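Local coordinates for uncharacterized ABC transporter solute-binding protein yclQ (Bacillus subtilis subsp. subtilis str. 168, PDB 3GFV) that binds iron-free and ferric petrobactin, and the precursor 3,4-dihydroxybenzoic acid, as the solute-binding component of the YclNOPQ ABC importer, at residues P34-D46 against D55-L69. Numbering follows the deposited sequence.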
ATOM      1  N   PRO A  34      -6.428 -14.333 -18.225  1.00 28.47           N
ATOM      2  CA  PRO A  34      -7.121 -15.273 -17.337  1.00 29.92           C
ATOM      3  C   PRO A  34      -8.491 -14.716 -16.962  1.00 27.76           C
ATOM      4  O   PRO A  34      -8.711 -13.495 -17.026  1.00 27.40           O
ATOM      5  CB  PRO A  34      -6.193 -15.364 -16.120  1.00 27.98           C
ATOM      6  CG  PRO A  34      -5.468 -14.063 -16.084  1.00 26.49           C
ATOM      7  CD  PRO A  34      -5.351 -13.595 -17.530  1.00 24.42           C
ATOM      8  N   LYS A  35      -9.401 -15.610 -16.590  1.00 29.26           N
ATOM      9  CA  LYS A  35     -10.801 -15.264 -16.353  1.00 27.94           C
ATOM     10  C   LYS A  35     -11.264 -15.485 -14.917  1.00 30.12           C
ATOM     11  O   LYS A  35     -12.344 -15.039 -14.541  1.00 28.82           O
ATOM     12  CB  LYS A  35     -11.693 -16.121 -17.271  1.00 28.79           C
ATOM     13  CG  LYS A  35     -11.325 -16.040 -18.733  1.00 34.68           C
ATOM     14  CD  LYS A  35     -11.459 -14.614 -19.238  1.00 41.82           C
ATOM     15  CE  LYS A  35     -11.248 -14.551 -20.748  1.00 49.31           C
ATOM     16  NZ  LYS A  35     -10.961 -13.154 -21.145  1.00 50.79           N
ATOM     17  N   LYS A  36     -10.467 -16.192 -14.124  1.00 26.84           N
ATOM     18  CA  LYS A  36     -10.841 -16.497 -12.745  1.00 25.50           C
ATOM     19  C   LYS A  36      -9.656 -16.245 -11.813  1.00 25.54           C
ATOM     20  O   LYS A  36      -8.957 -17.175 -11.374  1.00 27.06           O
ATOM     21  CB  LYS A  36     -11.317 -17.947 -12.615  1.00 26.95           C
ATOM     22  CG  LYS A  36     -12.513 -18.269 -13.505  1.00 37.68           C
ATOM     23  CD  LYS A  36     -13.377 -19.400 -12.946  1.00 49.55           C
ATOM     24  CE  LYS A  36     -12.674 -20.743 -12.997  1.00 60.85           C
ATOM     25  NZ  LYS A  36     -12.139 -21.060 -14.345  1.00 67.33           N
ATOM     26  N   VAL A  37      -9.440 -14.980 -11.495  1.00 22.31           N
ATOM     27  CA  VAL A  37      -8.263 -14.596 -10.742  1.00 22.81           C
ATOM     28  C   VAL A  37      -8.613 -14.380  -9.262  1.00 21.52           C
ATOM     29  O   VAL A  37      -9.569 -13.675  -8.933  1.00 23.86           O
ATOM     30  CB  VAL A  37      -7.636 -13.315 -11.358  1.00 23.96           C
ATOM     31  CG1 VAL A  37      -6.326 -12.960 -10.640  1.00 23.43           C
ATOM     32  CG2 VAL A  37      -7.378 -13.521 -12.845  1.00 22.45           C
ATOM     33  N   VAL A  38      -7.853 -15.031  -8.375  1.00 20.99           N
ATOM     34  CA  VAL A  38      -8.009 -14.847  -6.943  1.00 20.59           C
ATOM     35  C   VAL A  38      -6.899 -13.905  -6.497  1.00 18.15           C
ATOM     36  O   VAL A  38      -5.734 -14.129  -6.807  1.00 22.31           O
ATOM     37  CB  VAL A  38      -7.909 -16.212  -6.189  1.00 21.72           C
ATOM     38  CG1 VAL A  38      -7.816 -15.996  -4.673  1.00 21.85           C
ATOM     39  CG2 VAL A  38      -9.102 -17.064  -6.523  1.00 23.16           C
ATOM     40  N   VAL A  39      -7.264 -12.839  -5.786  1.00 19.85           N
ATOM     41  CA  VAL A  39      -6.316 -11.766  -5.516  1.00 19.13           C
ATOM     42  C   VAL A  39      -6.203 -11.522  -4.014  1.00 20.93           C
ATOM     43  O   VAL A  39      -7.183 -11.147  -3.369  1.00 23.22           O
ATOM     44  CB  VAL A  39      -6.795 -10.465  -6.196  1.00 22.65           C
ATOM     45  CG1 VAL A  39      -5.820  -9.336  -5.943  1.00 24.91           C
ATOM     46  CG2 VAL A  39      -6.996 -10.700  -7.704  1.00 19.91           C
ATOM     47  N   PHE A  40      -5.006 -11.754  -3.475  1.00 22.02           N
ATOM     48  CA  PHE A  40      -4.719 -11.520  -2.063  1.00 21.88           C
ATOM     49  C   PHE A  40      -3.920 -10.247  -1.828  1.00 22.73           C
ATOM     50  O   PHE A  40      -3.512  -9.973  -0.709  1.00 24.14           O
ATOM     51  CB  PHE A  40      -3.978 -12.715  -1.451  1.00 20.58           C
ATOM     52  CG  PHE A  40      -4.897 -13.804  -0.995  1.00 20.44           C
ATOM     53  CD1 PHE A  40      -5.326 -14.775  -1.875  1.00 24.22           C
ATOM     54  CD2 PHE A  40      -5.354 -13.833   0.322  1.00 24.42           C
ATOM     55  CE1 PHE A  40      -6.202 -15.780  -1.453  1.00 24.83           C
ATOM     56  CE2 PHE A  40      -6.221 -14.826   0.741  1.00 26.26           C
ATOM     57  CZ  PHE A  40      -6.644 -15.799  -0.158  1.00 23.99           C
ATOM     58  N   ASP A  41      -3.690  -9.472  -2.879  1.00 20.05           N
ATOM     59  CA  ASP A  41      -2.982  -8.210  -2.713  1.00 21.79           C
ATOM     60  C   ASP A  41      -3.916  -7.081  -3.144  1.00 21.30           C
ATOM     61  O   ASP A  41      -4.290  -7.012  -4.306  1.00 22.07           O
ATOM     62  CB  ASP A  41      -1.706  -8.173  -3.578  1.00 24.41           C
ATOM     63  CG  ASP A  41      -1.001  -6.840  -3.478  1.00 25.09           C
ATOM     64  OD1 ASP A  41      -0.553  -6.510  -2.345  1.00 24.66           O
ATOM     65  OD2 ASP A  41      -0.934  -6.112  -4.498  1.00 24.03           O
ATOM     66  N   PHE A  42      -4.276  -6.190  -2.224  1.00 20.67           N
ATOM     67  CA  PHE A  42      -5.282  -5.170  -2.560  1.00 19.75           C
ATOM     68  C   PHE A  42      -4.787  -4.134  -3.568  1.00 20.67           C
ATOM     69  O   PHE A  42      -5.585  -3.594  -4.345  1.00 21.28           O
ATOM     70  CB  PHE A  42      -5.836  -4.493  -1.310  1.00 18.73           C
ATOM     71  CG  PHE A  42      -6.730  -5.389  -0.481  1.00 21.70           C
ATOM     72  CD1 PHE A  42      -7.539  -6.337  -1.085  1.00 23.40           C
ATOM     73  CD2 PHE A  42      -6.781  -5.263   0.903  1.00 25.50           C
ATOM     74  CE1 PHE A  42      -8.368  -7.163  -0.315  1.00 26.36           C
ATOM     75  CE2 PHE A  42      -7.624  -6.067   1.672  1.00 29.13           C
ATOM     76  CZ  PHE A  42      -8.417  -7.020   1.054  1.00 28.64           C
ATOM     77  N   GLY A  43      -3.485  -3.862  -3.564  1.00 18.47           N
ATOM     78  CA  GLY A  43      -2.930  -2.961  -4.573  1.00 20.00           C
ATOM     79  C   GLY A  43      -3.190  -3.526  -5.960  1.00 22.70           C
ATOM     80  O   GLY A  43      -3.638  -2.823  -6.883  1.00 22.18           O
ATOM     81  N   SER A  44      -2.905  -4.811  -6.112  1.00 20.27           N
ATOM     82  CA  SER A  44      -3.077  -5.472  -7.399  1.00 19.77           C
ATOM     83  C   SER A  44      -4.547  -5.477  -7.763  1.00 21.78           C
ATOM     84  O   SER A  44      -4.920  -5.312  -8.927  1.00 23.17           O
ATOM     85  CB  SER A  44      -2.560  -6.911  -7.337  1.00 19.20           C
ATOM     86  OG  SER A  44      -1.161  -6.946  -7.131  1.00 24.60           O
ATOM     87  N   LEU A  45      -5.397  -5.705  -6.764  1.00 20.69           N
ATOM     88  CA  LEU A  45      -6.833  -5.638  -7.003  1.00 19.49           C
ATOM     89  C   LEU A  45      -7.270  -4.280  -7.562  1.00 22.04           C
ATOM     90  O   LEU A  45      -8.104  -4.208  -8.468  1.00 21.77           O
ATOM     91  CB  LEU A  45      -7.615  -5.985  -5.718  1.00 19.76           C
ATOM     92  CG  LEU A  45      -9.143  -6.041  -5.866  1.00 21.67           C
ATOM     93  CD1 LEU A  45      -9.598  -7.075  -6.932  1.00 20.87           C
ATOM     94  CD2 LEU A  45      -9.768  -6.351  -4.491  1.00 22.66           C
ATOM     95  N   ASP A  46      -6.705  -3.199  -7.029  1.00 20.82           N
ATOM     96  CA  ASP A  46      -7.136  -1.878  -7.456  1.00 20.51           C
ATOM     97  C   ASP A  46      -6.564  -1.505  -8.822  1.00 24.45           C
ATOM     98  O   ASP A  46      -7.179  -0.732  -9.563  1.00 24.29           O
ATOM     99  CB  ASP A  46      -6.977  -0.791  -6.347  1.00 19.25           C
ATOM    100  CG  ASP A  46      -5.558  -0.222  -6.202  1.00 24.23           C
ATOM    101  OD1 ASP A  46      -5.134  -0.032  -5.035  1.00 24.49           O
ATOM    102  OD2 ASP A  46      -4.885   0.092  -7.219  1.00 26.30           O
ATOM    103  N   ASP A  55     -14.490  -7.977 -13.782  1.00 30.95           N
ATOM    104  CA  ASP A  55     -15.201  -9.185 -14.180  1.00 35.13           C
ATOM    105  C   ASP A  55     -14.375 -10.456 -14.057  1.00 36.03           C
ATOM    106  O   ASP A  55     -14.937 -11.549 -13.997  1.00 35.63           O
ATOM    107  CB  ASP A  55     -15.720  -9.065 -15.617  1.00 41.33           C
ATOM    108  CG  ASP A  55     -16.895  -8.127 -15.728  1.00 56.20           C
ATOM    109  OD1 ASP A  55     -17.480  -7.780 -14.676  1.00 58.56           O
ATOM    110  OD2 ASP A  55     -17.235  -7.736 -16.867  1.00 65.08           O
ATOM    111  N   ILE A  56     -13.053 -10.331 -14.035  1.00 24.85           N
ATOM    112  CA  ILE A  56     -12.226 -11.534 -14.009  1.00 24.62           C
ATOM    113  C   ILE A  56     -11.665 -11.835 -12.611  1.00 23.38           C
ATOM    114  O   ILE A  56     -10.858 -12.747 -12.428  1.00 27.51           O
ATOM    115  CB  ILE A  56     -11.150 -11.544 -15.134  1.00 28.40           C
ATOM    116  CG1 ILE A  56     -10.276 -10.281 -15.081  1.00 26.87           C
ATOM    117  CG2 ILE A  56     -11.820 -11.655 -16.505  1.00 31.61           C
ATOM    118  CD1 ILE A  56      -9.359 -10.222 -13.833  1.00 24.51           C
ATOM    119  N   VAL A  57     -12.102 -11.060 -11.629  1.00 23.39           N
ATOM    120  CA  VAL A  57     -11.733 -11.343 -10.241  1.00 22.63           C
ATOM    121  C   VAL A  57     -12.676 -12.394  -9.677  1.00 24.92           C
ATOM    122  O   VAL A  57     -13.865 -12.126  -9.509  1.00 25.68           O
ATOM    123  CB  VAL A  57     -11.841 -10.097  -9.360  1.00 24.44           C
ATOM    124  CG1 VAL A  57     -11.402 -10.411  -7.932  1.00 25.01           C
ATOM    125  CG2 VAL A  57     -10.993  -8.973  -9.936  1.00 27.18           C
ATOM    126  N   ALA A  58     -12.156 -13.583  -9.383  1.00 23.30           N
ATOM    127  CA  ALA A  58     -13.004 -14.651  -8.843  1.00 28.65           C
ATOM    128  C   ALA A  58     -13.243 -14.531  -7.343  1.00 28.80           C
ATOM    129  O   ALA A  58     -14.283 -14.966  -6.828  1.00 26.67           O
ATOM    130  CB  ALA A  58     -12.414 -16.018  -9.167  1.00 30.91           C
ATOM    131  N   GLY A  59     -12.275 -13.961  -6.636  1.00 26.43           N
ATOM    132  CA  GLY A  59     -12.310 -13.970  -5.179  1.00 24.20           C
ATOM    133  C   GLY A  59     -11.200 -13.141  -4.570  1.00 22.64           C
ATOM    134  O   GLY A  59     -10.162 -12.889  -5.207  1.00 22.84           O
ATOM    135  N   LEU A  60     -11.425 -12.721  -3.327  1.00 22.02           N
ATOM    136  CA  LEU A  60     -10.477 -11.896  -2.596  1.00 18.91           C
ATOM    137  C   LEU A  60     -10.831 -12.052  -1.113  1.00 20.63           C
ATOM    138  O   LEU A  60     -11.949 -12.456  -0.775  1.00 21.88           O
ATOM    139  CB  LEU A  60     -10.628 -10.425  -2.996  1.00 24.19           C
ATOM    140  CG  LEU A  60     -12.039  -9.839  -2.843  1.00 25.52           C
ATOM    141  CD1 LEU A  60     -11.974  -8.536  -2.050  1.00 23.43           C
ATOM    142  CD2 LEU A  60     -12.662  -9.612  -4.234  1.00 26.13           C
ATOM    143  N   PRO A  61      -9.882 -11.737  -0.222  1.00 22.06           N
ATOM    144  CA  PRO A  61     -10.195 -11.848   1.211  1.00 24.46           C
ATOM    145  C   PRO A  61     -11.002 -10.629   1.682  1.00 26.28           C
ATOM    146  O   PRO A  61     -10.511  -9.511   1.623  1.00 29.96           O
ATOM    147  CB  PRO A  61      -8.808 -11.900   1.860  1.00 21.85           C
ATOM    148  CG  PRO A  61      -7.907 -11.109   0.832  1.00 20.11           C
ATOM    149  CD  PRO A  61      -8.442 -11.599  -0.483  1.00 21.88           C
ATOM    150  N   LYS A  62     -12.229 -10.835   2.148  1.00 26.25           N
ATOM    151  CA  LYS A  62     -13.089  -9.691   2.453  1.00 27.69           C
ATOM    152  C   LYS A  62     -13.141  -9.320   3.926  1.00 32.41           C
ATOM    153  O   LYS A  62     -13.930  -8.461   4.310  1.00 33.40           O
ATOM    154  CB  LYS A  62     -14.514  -9.937   1.950  1.00 28.86           C
ATOM    155  CG  LYS A  62     -14.620 -10.137   0.434  1.00 26.77           C
ATOM    156  CD  LYS A  62     -16.076 -10.224   0.020  1.00 27.55           C
ATOM    157  CE  LYS A  62     -16.215 -10.724  -1.400  1.00 26.04           C
ATOM    158  NZ  LYS A  62     -17.615 -10.531  -1.877  1.00 32.28           N
ATOM    159  N   GLN A  63     -12.320  -9.967   4.744  1.00 29.68           N
ATOM    160  CA  GLN A  63     -12.370  -9.740   6.196  1.00 32.92           C
ATOM    161  C   GLN A  63     -12.446  -8.254   6.543  1.00 35.80           C
ATOM    162  O   GLN A  63     -13.336  -7.827   7.286  1.00 34.40           O
ATOM    163  CB  GLN A  63     -11.176 -10.375   6.897  1.00 31.11           C
ATOM    164  CG  GLN A  63     -11.244 -10.218   8.404  1.00 41.51           C
ATOM    165  CD  GLN A  63      -9.911 -10.456   9.074  1.00 52.92           C
ATOM    166  OE1 GLN A  63      -9.811 -11.263  10.002  1.00 60.21           O
ATOM    167  NE2 GLN A  63      -8.872  -9.756   8.608  1.00 48.27           N
ATOM    168  N   VAL A  64     -11.500  -7.476   6.014  1.00 27.72           N
ATOM    169  CA  VAL A  64     -11.548  -6.026   6.094  1.00 28.26           C
ATOM    170  C   VAL A  64     -11.184  -5.431   4.745  1.00 25.74           C
ATOM    171  O   VAL A  64     -10.199  -5.842   4.123  1.00 28.47           O
ATOM    172  CB  VAL A  64     -10.592  -5.458   7.189  1.00 32.66           C
ATOM    173  CG1 VAL A  64     -11.198  -5.639   8.554  1.00 40.67           C
ATOM    174  CG2 VAL A  64      -9.236  -6.140   7.125  1.00 38.48           C
ATOM    175  N   LEU A  65     -11.989  -4.475   4.286  1.00 30.85           N
ATOM    176  CA  LEU A  65     -11.742  -3.829   3.000  1.00 26.27           C
ATOM    177  C   LEU A  65     -11.644  -2.331   3.145  1.00 30.50           C
ATOM    178  O   LEU A  65     -12.503  -1.706   3.778  1.00 32.91           O
ATOM    179  CB  LEU A  65     -12.876  -4.147   2.013  1.00 34.46           C
ATOM    180  CG  LEU A  65     -12.879  -5.486   1.284  1.00 33.64           C
ATOM    181  CD1 LEU A  65     -14.210  -5.678   0.561  1.00 32.61           C
ATOM    182  CD2 LEU A  65     -11.717  -5.565   0.303  1.00 32.59           C
ATOM    183  N   PRO A  66     -10.599  -1.736   2.558  1.00 26.40           N
ATOM    184  CA  PRO A  66     -10.539  -0.273   2.536  1.00 32.26           C
ATOM    185  C   PRO A  66     -11.775   0.273   1.826  1.00 33.85           C
ATOM    186  O   PRO A  66     -12.308  -0.394   0.925  1.00 30.96           O
ATOM    187  CB  PRO A  66      -9.285   0.010   1.705  1.00 30.57           C
ATOM    188  CG  PRO A  66      -8.461  -1.223   1.820  1.00 30.61           C
ATOM    189  CD  PRO A  66      -9.442  -2.356   1.892  1.00 26.33           C
ATOM    190  N   LYS A  67     -12.200   1.476   2.201  1.00 35.50           N
ATOM    191  CA  LYS A  67     -13.445   2.036   1.704  1.00 36.58           C
ATOM    192  C   LYS A  67     -13.489   2.085   0.182  1.00 31.17           C
ATOM    193  O   LYS A  67     -14.523   1.798  -0.410  1.00 27.00           O
ATOM    194  CB  LYS A  67     -13.697   3.434   2.270  1.00 42.40           C
ATOM    195  CG  LYS A  67     -15.073   3.979   1.890  1.00 52.35           C
ATOM    196  CD  LYS A  67     -15.237   5.457   2.216  1.00 60.89           C
ATOM    197  CE  LYS A  67     -16.442   6.037   1.476  1.00 69.07           C
ATOM    198  NZ  LYS A  67     -16.706   7.462   1.833  1.00 73.51           N
ATOM    199  N   TYR A  68     -12.374   2.465  -0.434  1.00 26.46           N
ATOM    200  CA  TYR A  68     -12.337   2.610  -1.884  1.00 31.92           C
ATOM    201  C   TYR A  68     -12.587   1.281  -2.590  1.00 30.63           C
ATOM    202  O   TYR A  68     -12.936   1.283  -3.766  1.00 27.74           O
ATOM    203  CB  TYR A  68     -11.036   3.288  -2.378  1.00 36.43           C
ATOM    204  CG  TYR A  68      -9.802   2.404  -2.501  1.00 27.62           C
ATOM    205  CD1 TYR A  68      -9.287   2.064  -3.742  1.00 29.24           C
ATOM    206  CD2 TYR A  68      -9.142   1.935  -1.371  1.00 24.38           C
ATOM    207  CE1 TYR A  68      -8.148   1.271  -3.861  1.00 22.98           C
ATOM    208  CE2 TYR A  68      -8.012   1.140  -1.477  1.00 30.44           C
ATOM    209  CZ  TYR A  68      -7.518   0.812  -2.726  1.00 23.04           C
ATOM    210  OH  TYR A  68      -6.406   0.016  -2.827  1.00 24.60           O
ATOM    211  N   LEU A  69     -12.440   0.168  -1.869  1.00 28.45           N
ATOM    212  CA  LEU A  69     -12.670  -1.167  -2.452  1.00 27.09           C
ATOM    213  C   LEU A  69     -13.983  -1.814  -2.020  1.00 26.67           C
ATOM    214  O   LEU A  69     -14.194  -3.009  -2.239  1.00 25.59           O
ATOM    215  CB  LEU A  69     -11.500  -2.102  -2.113  1.00 27.05           C
ATOM    216  CG  LEU A  69     -10.177  -1.710  -2.779  1.00 26.05           C
ATOM    217  CD1 LEU A  69      -8.981  -2.454  -2.214  1.00 25.58           C
ATOM    218  CD2 LEU A  69     -10.310  -1.945  -4.296  1.00 25.75           C
TER
HETATM  219  O   HOH W   1     -14.106 -14.463 -12.387  1.00 41.51           O
HETATM  220  O   HOH W   2     -14.910 -14.272 -15.982  1.00 52.96           O
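Val37 and Val39 pair with strand 57-60 across the two neighbouring parallel strands of a beta-alpha-beta unit, strand 37-39, helix 42-50, strand 57-60, in one lobe of this periplasmic binding protein. Val37 N reaches Ile56 O at 2.8 Å, almost straight. Val37 O takes the N-H of Ala58 at 2.6 Å, and Val39 N gives to Gly59 O. The register slips by one residue between Val37 and Val38, a beta bulge. Leu45 swings its CG opposite its own backbone N (chi1 -176°) and lays CD1 3.8 Å from Val57 CG2, while CD2 meets Leu60 CD1. Past the strands, Pro61 sets CD over one face of the Phe40 ring, a CH-pi contact 4.2 Å from the centroid. The Phe42 ring fills the bend of 60-69: its CZ edge points at Pro61 O, 3.3 Å away, with Leu65 CD2 and Pro66 CD close by and Leu69 CD1 against its CB. Asp41 caps the helix, its OD2 accepting from Ser44 N and OG. Ser283 OG shares Asp46 OD1 with Tyr68, and Glu282 N holds OD2, so bonds at both oxygens fix the carboxylate's rotation; on its anti lone pair, Asp46 OD1 accepts from Tyr68 OH at 2.5 Å.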